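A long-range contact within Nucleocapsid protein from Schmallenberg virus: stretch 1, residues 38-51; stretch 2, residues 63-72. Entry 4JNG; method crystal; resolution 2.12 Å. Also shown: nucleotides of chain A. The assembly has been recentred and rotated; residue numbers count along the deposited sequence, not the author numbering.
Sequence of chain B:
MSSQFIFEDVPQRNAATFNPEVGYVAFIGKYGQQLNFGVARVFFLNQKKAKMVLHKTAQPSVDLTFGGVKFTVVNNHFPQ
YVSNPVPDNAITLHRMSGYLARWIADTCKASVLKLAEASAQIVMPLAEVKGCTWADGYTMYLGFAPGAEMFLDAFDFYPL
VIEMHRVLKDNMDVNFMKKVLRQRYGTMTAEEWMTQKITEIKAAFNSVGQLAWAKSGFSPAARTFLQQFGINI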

# COMPACT_ATOMS: atom_id res chain seq x y z
N GLY B 38 0.27 -35.16 14.15
CA GLY B 38 -0.95 -34.36 14.15
C GLY B 38 -0.66 -32.93 14.57
O GLY B 38 -1.22 -31.97 14.03
N VAL B 39 0.22 -32.79 15.56
CA VAL B 39 0.60 -31.47 16.05
C VAL B 39 1.35 -30.71 14.95
O VAL B 39 1.08 -29.53 14.72
CB VAL B 39 1.45 -31.57 17.33
CG1 VAL B 39 1.99 -30.20 17.73
CG2 VAL B 39 0.63 -32.16 18.46
N ALA B 40 2.26 -31.39 14.26
CA ALA B 40 3.00 -30.75 13.16
C ALA B 40 2.07 -30.50 11.97
O ALA B 40 2.23 -29.51 11.26
CB ALA B 40 4.20 -31.58 12.74
N ARG B 41 1.11 -31.39 11.76
CA ARG B 41 0.14 -31.21 10.68
C ARG B 41 -0.62 -29.90 10.84
O ARG B 41 -0.87 -29.19 9.87
CB ARG B 41 -0.86 -32.37 10.65
CG ARG B 41 -2.09 -32.07 9.80
CD ARG B 41 -3.16 -33.14 9.89
NE ARG B 41 -4.31 -32.69 9.13
CZ ARG B 41 -4.43 -32.76 7.80
NH1 ARG B 41 -3.47 -33.30 7.05
NH2 ARG B 41 -5.52 -32.29 7.23
N VAL B 42 -1.04 -29.63 12.07
CA VAL B 42 -1.80 -28.43 12.37
C VAL B 42 -0.89 -27.19 12.25
O VAL B 42 -1.28 -26.19 11.65
CB VAL B 42 -2.43 -28.49 13.77
CG1 VAL B 42 -3.09 -27.17 14.11
CG2 VAL B 42 -3.45 -29.61 13.85
N PHE B 43 0.32 -27.27 12.80
CA PHE B 43 1.24 -26.15 12.68
C PHE B 43 1.36 -25.69 11.23
O PHE B 43 1.12 -24.52 10.94
CB PHE B 43 2.63 -26.46 13.22
CG PHE B 43 3.59 -25.32 13.04
CD1 PHE B 43 3.60 -24.27 13.94
CD2 PHE B 43 4.45 -25.28 11.95
CE1 PHE B 43 4.46 -23.20 13.75
CE2 PHE B 43 5.30 -24.22 11.77
CZ PHE B 43 5.32 -23.17 12.67
N PHE B 44 1.73 -26.61 10.33
CA PHE B 44 2.10 -26.21 8.96
C PHE B 44 0.93 -25.76 8.09
O PHE B 44 1.15 -25.04 7.12
CB PHE B 44 2.90 -27.31 8.26
CG PHE B 44 4.30 -27.44 8.76
CD1 PHE B 44 5.23 -26.44 8.49
CD2 PHE B 44 4.69 -28.54 9.51
CE1 PHE B 44 6.53 -26.55 8.96
CE2 PHE B 44 5.99 -28.65 9.98
CZ PHE B 44 6.91 -27.64 9.71
N LEU B 45 -0.30 -26.16 8.41
CA LEU B 45 -1.45 -25.61 7.69
C LEU B 45 -1.92 -24.26 8.26
O LEU B 45 -2.56 -23.49 7.55
CB LEU B 45 -2.60 -26.61 7.65
CG LEU B 45 -2.27 -27.85 6.81
CD1 LEU B 45 -3.19 -29.00 7.17
CD2 LEU B 45 -2.36 -27.53 5.32
N ASN B 46 -1.59 -23.97 9.52
CA ASN B 46 -2.03 -22.74 10.18
C ASN B 46 -0.91 -21.74 10.42
O ASN B 46 -1.05 -20.82 11.23
CB ASN B 46 -2.71 -23.09 11.50
CG ASN B 46 -4.03 -23.80 11.29
OD1 ASN B 46 -4.09 -25.02 11.22
ND2 ASN B 46 -5.11 -23.03 11.20
N GLN B 47 0.19 -21.90 9.70
CA GLN B 47 1.39 -21.14 9.96
C GLN B 47 1.26 -19.72 9.42
O GLN B 47 1.69 -18.77 10.07
CB GLN B 47 2.62 -21.83 9.37
CG GLN B 47 3.90 -21.05 9.62
CD GLN B 47 5.13 -21.69 9.02
OE1 GLN B 47 5.04 -22.57 8.17
NE2 GLN B 47 6.30 -21.22 9.44
N LYS B 48 0.69 -19.58 8.23
CA LYS B 48 0.38 -18.28 7.66
C LYS B 48 -0.63 -17.53 8.53
O LYS B 48 -0.49 -16.32 8.77
CB LYS B 48 -0.15 -18.43 6.23
CG LYS B 48 -0.65 -17.15 5.58
CD LYS B 48 -0.26 -17.08 4.11
CE LYS B 48 -1.25 -16.25 3.30
NZ LYS B 48 -0.78 -16.07 1.90
N LYS B 49 -1.65 -18.25 9.00
CA LYS B 49 -2.67 -17.67 9.86
C LYS B 49 -2.12 -17.18 11.20
O LYS B 49 -2.52 -16.13 11.70
CB LYS B 49 -3.78 -18.70 10.12
CG LYS B 49 -4.98 -18.16 10.87
CD LYS B 49 -6.15 -19.12 10.83
CE LYS B 49 -7.08 -18.92 12.02
NZ LYS B 49 -8.25 -19.85 11.96
N ALA B 50 -1.21 -17.96 11.80
CA ALA B 50 -0.65 -17.62 13.11
C ALA B 50 0.22 -16.36 13.00
O ALA B 50 0.31 -15.55 13.92
CB ALA B 50 0.17 -18.78 13.64
N LYS B 51 0.84 -16.23 11.84
CA LYS B 51 1.72 -15.13 11.51
C LYS B 51 0.91 -13.84 11.37
O LYS B 51 1.32 -12.78 11.84
CB LYS B 51 2.45 -15.53 10.23
CG LYS B 51 3.25 -14.48 9.53
CD LYS B 51 3.75 -15.03 8.20
CE LYS B 51 5.13 -15.64 8.31
NZ LYS B 51 5.66 -15.87 6.94
N ASP B 63 1.46 -17.23 23.75
CA ASP B 63 1.23 -18.66 23.87
C ASP B 63 0.32 -19.15 22.75
O ASP B 63 -0.86 -18.84 22.72
CB ASP B 63 0.60 -18.96 25.23
CG ASP B 63 1.61 -18.98 26.37
OD1 ASP B 63 2.77 -18.54 26.17
OD2 ASP B 63 1.27 -19.46 27.47
N LEU B 64 0.88 -19.91 21.80
CA LEU B 64 0.09 -20.45 20.70
C LEU B 64 -0.09 -21.95 20.86
O LEU B 64 0.84 -22.65 21.22
CB LEU B 64 0.77 -20.17 19.36
CG LEU B 64 0.88 -18.71 18.95
CD1 LEU B 64 1.46 -18.65 17.55
CD2 LEU B 64 -0.48 -18.02 19.00
N THR B 65 -1.30 -22.43 20.59
CA THR B 65 -1.62 -23.86 20.75
C THR B 65 -1.90 -24.47 19.39
O THR B 65 -2.80 -24.02 18.68
CB THR B 65 -2.84 -24.06 21.66
OG1 THR B 65 -2.66 -23.30 22.86
CG2 THR B 65 -3.03 -25.55 22.04
N PHE B 66 -1.11 -25.48 19.02
CA PHE B 66 -1.30 -26.23 17.78
C PHE B 66 -1.60 -27.70 18.09
O PHE B 66 -0.77 -28.39 18.67
CB PHE B 66 -0.05 -26.16 16.90
CG PHE B 66 0.27 -24.78 16.43
CD1 PHE B 66 -0.34 -24.25 15.30
CD2 PHE B 66 1.20 -24.00 17.11
CE1 PHE B 66 -0.04 -22.97 14.87
CE2 PHE B 66 1.49 -22.71 16.68
CZ PHE B 66 0.87 -22.20 15.56
N GLY B 67 -2.77 -28.18 17.68
CA GLY B 67 -3.20 -29.56 17.95
C GLY B 67 -3.03 -29.94 19.41
O GLY B 67 -2.50 -31.00 19.73
N GLY B 68 -3.46 -29.05 20.29
CA GLY B 68 -3.46 -29.33 21.73
C GLY B 68 -2.18 -29.05 22.48
O GLY B 68 -2.19 -29.03 23.71
N VAL B 69 -1.07 -28.82 21.77
CA VAL B 69 0.21 -28.54 22.42
C VAL B 69 0.47 -27.03 22.41
O VAL B 69 0.43 -26.41 21.35
CB VAL B 69 1.37 -29.27 21.71
CG1 VAL B 69 2.70 -28.93 22.39
CG2 VAL B 69 1.14 -30.77 21.74
N LYS B 70 0.75 -26.47 23.59
CA LYS B 70 0.96 -25.02 23.77
C LYS B 70 2.43 -24.61 23.72
O LYS B 70 3.24 -25.11 24.50
CB LYS B 70 0.39 -24.55 25.12
CG LYS B 70 0.50 -23.03 25.29
CD LYS B 70 0.21 -22.57 26.70
CE LYS B 70 -1.17 -21.94 26.82
NZ LYS B 70 -1.67 -22.00 28.22
N PHE B 71 2.75 -23.66 22.85
CA PHE B 71 4.11 -23.16 22.65
C PHE B 71 4.21 -21.69 23.02
O PHE B 71 3.35 -20.90 22.64
CB PHE B 71 4.51 -23.30 21.18
CG PHE B 71 4.53 -24.71 20.69
CD1 PHE B 71 3.36 -25.32 20.26
CD2 PHE B 71 5.72 -25.42 20.64
CE1 PHE B 71 3.37 -26.63 19.81
CE2 PHE B 71 5.74 -26.73 20.19
CZ PHE B 71 4.56 -27.33 19.77
N THR B 72 5.27 -21.32 23.73
CA THR B 72 5.57 -19.91 23.98
C THR B 72 6.42 -19.39 22.84
O THR B 72 7.53 -19.86 22.61
CB THR B 72 6.28 -19.71 25.33
OG1 THR B 72 5.37 -20.03 26.38
CG2 THR B 72 6.72 -18.25 25.49
P U A 30 -2.84 -22.91 -0.57
OP1 U A 30 -2.99 -21.95 -1.69
OP2 U A 30 -3.88 -22.99 0.48
O5' U A 30 -2.65 -24.36 -1.21
C5' U A 30 -1.67 -25.25 -0.65
C4' U A 30 -1.84 -26.67 -1.13
O4' U A 30 -1.54 -27.56 -0.02
C3' U A 30 -3.23 -27.09 -1.62
O3' U A 30 -3.37 -26.91 -3.03
C2' U A 30 -3.25 -28.58 -1.28
O2' U A 30 -2.57 -29.38 -2.22
C1' U A 30 -2.50 -28.59 0.06
N1 U A 30 -3.37 -28.34 1.22
C2 U A 30 -3.99 -29.43 1.80
O2 U A 30 -3.83 -30.57 1.41
N3 U A 30 -4.78 -29.14 2.88
C4 U A 30 -5.04 -27.89 3.41
O4 U A 30 -5.79 -27.79 4.39
C5 U A 30 -4.37 -26.81 2.75
C6 U A 30 -3.58 -27.07 1.70
P U A 29 1.09 -18.26 -2.10
OP1 U A 29 0.07 -18.58 -3.13
OP2 U A 29 0.91 -17.07 -1.23
O5' U A 29 1.30 -19.52 -1.15
C5' U A 29 1.26 -20.86 -1.66
C4' U A 29 0.72 -21.79 -0.60
O4' U A 29 1.60 -21.74 0.56
C3' U A 29 -0.68 -21.46 -0.09
O3' U A 29 -1.43 -22.65 0.16
C2' U A 29 -0.39 -20.71 1.21
O2' U A 29 -1.43 -20.69 2.16
C1' U A 29 0.83 -21.47 1.72
N1 U A 29 1.67 -20.74 2.68
C2 U A 29 2.19 -21.45 3.75
O2 U A 29 2.02 -22.64 3.91
N3 U A 29 2.94 -20.70 4.62
C4 U A 29 3.21 -19.35 4.55
O4 U A 29 3.90 -18.82 5.42
C5 U A 29 2.62 -18.69 3.42
C6 U A 29 1.89 -19.39 2.55

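Stretch 2 is a beta hairpin packed against two consecutive helices of stretch 1. No hydrogen bond crosses between them; the contact is mostly apolar side chains, packed on each other and on the backbone of the turn, with 415 Å² buried over both sides. Asp-63 lies in the first strand, out of reach of the helices. Leu-64 points toward stretch 1. Its CD1 lies 4.1 Å from CB of Ala-50, on the second helix. Thr-65, next in the strand, is out of reach and partly exposed, as the alternation of a strand predicts.

Phe-66 is the centre of the contact and has the largest covered area. Its side chain, with chi1 in m, lies over the junction of the two helices. Phe-43 turns its edge to one face of this ring, with centroids 5.0 Å apart and planes at 68°. The closest side-chain atoms are Phe-43 CD1 and Phe-66 CZ, at 3.8 Å. Val-42, Asn-46 and Ala-50 lie around the edge of the Phe-66 ring. CB of Ala-50 is 4.0 Å from Phe-66 CZ, so the small methyl fits close to the ring tip.

A type I' turn runs from Phe-66 to Val-69. Gly-67 has positive phi, and its CA is 4.7 Å from CA of Val-39. An ideal CB here would sit a tight 3.3 Å from Val-39 CA, so glycine lets the helix come close. Gly-68 is exposed and makes no contact with stretch 1; its backbone angles also call for glycine.

Val-69 starts the return strand and points toward the helix. Its CG2 meets CG2 of Val-39 at 3.6 Å. Val-39, in rotamer t, also places CG1 3.4 Å from the Phe-66 O atom. Lys-70 is exposed and out of reach of stretch 1. Phe-71 adds a lighter contact, with CE1 4.4 Å from Val-39 CG1 at its ring edge. Thr-72 is exposed and takes no part.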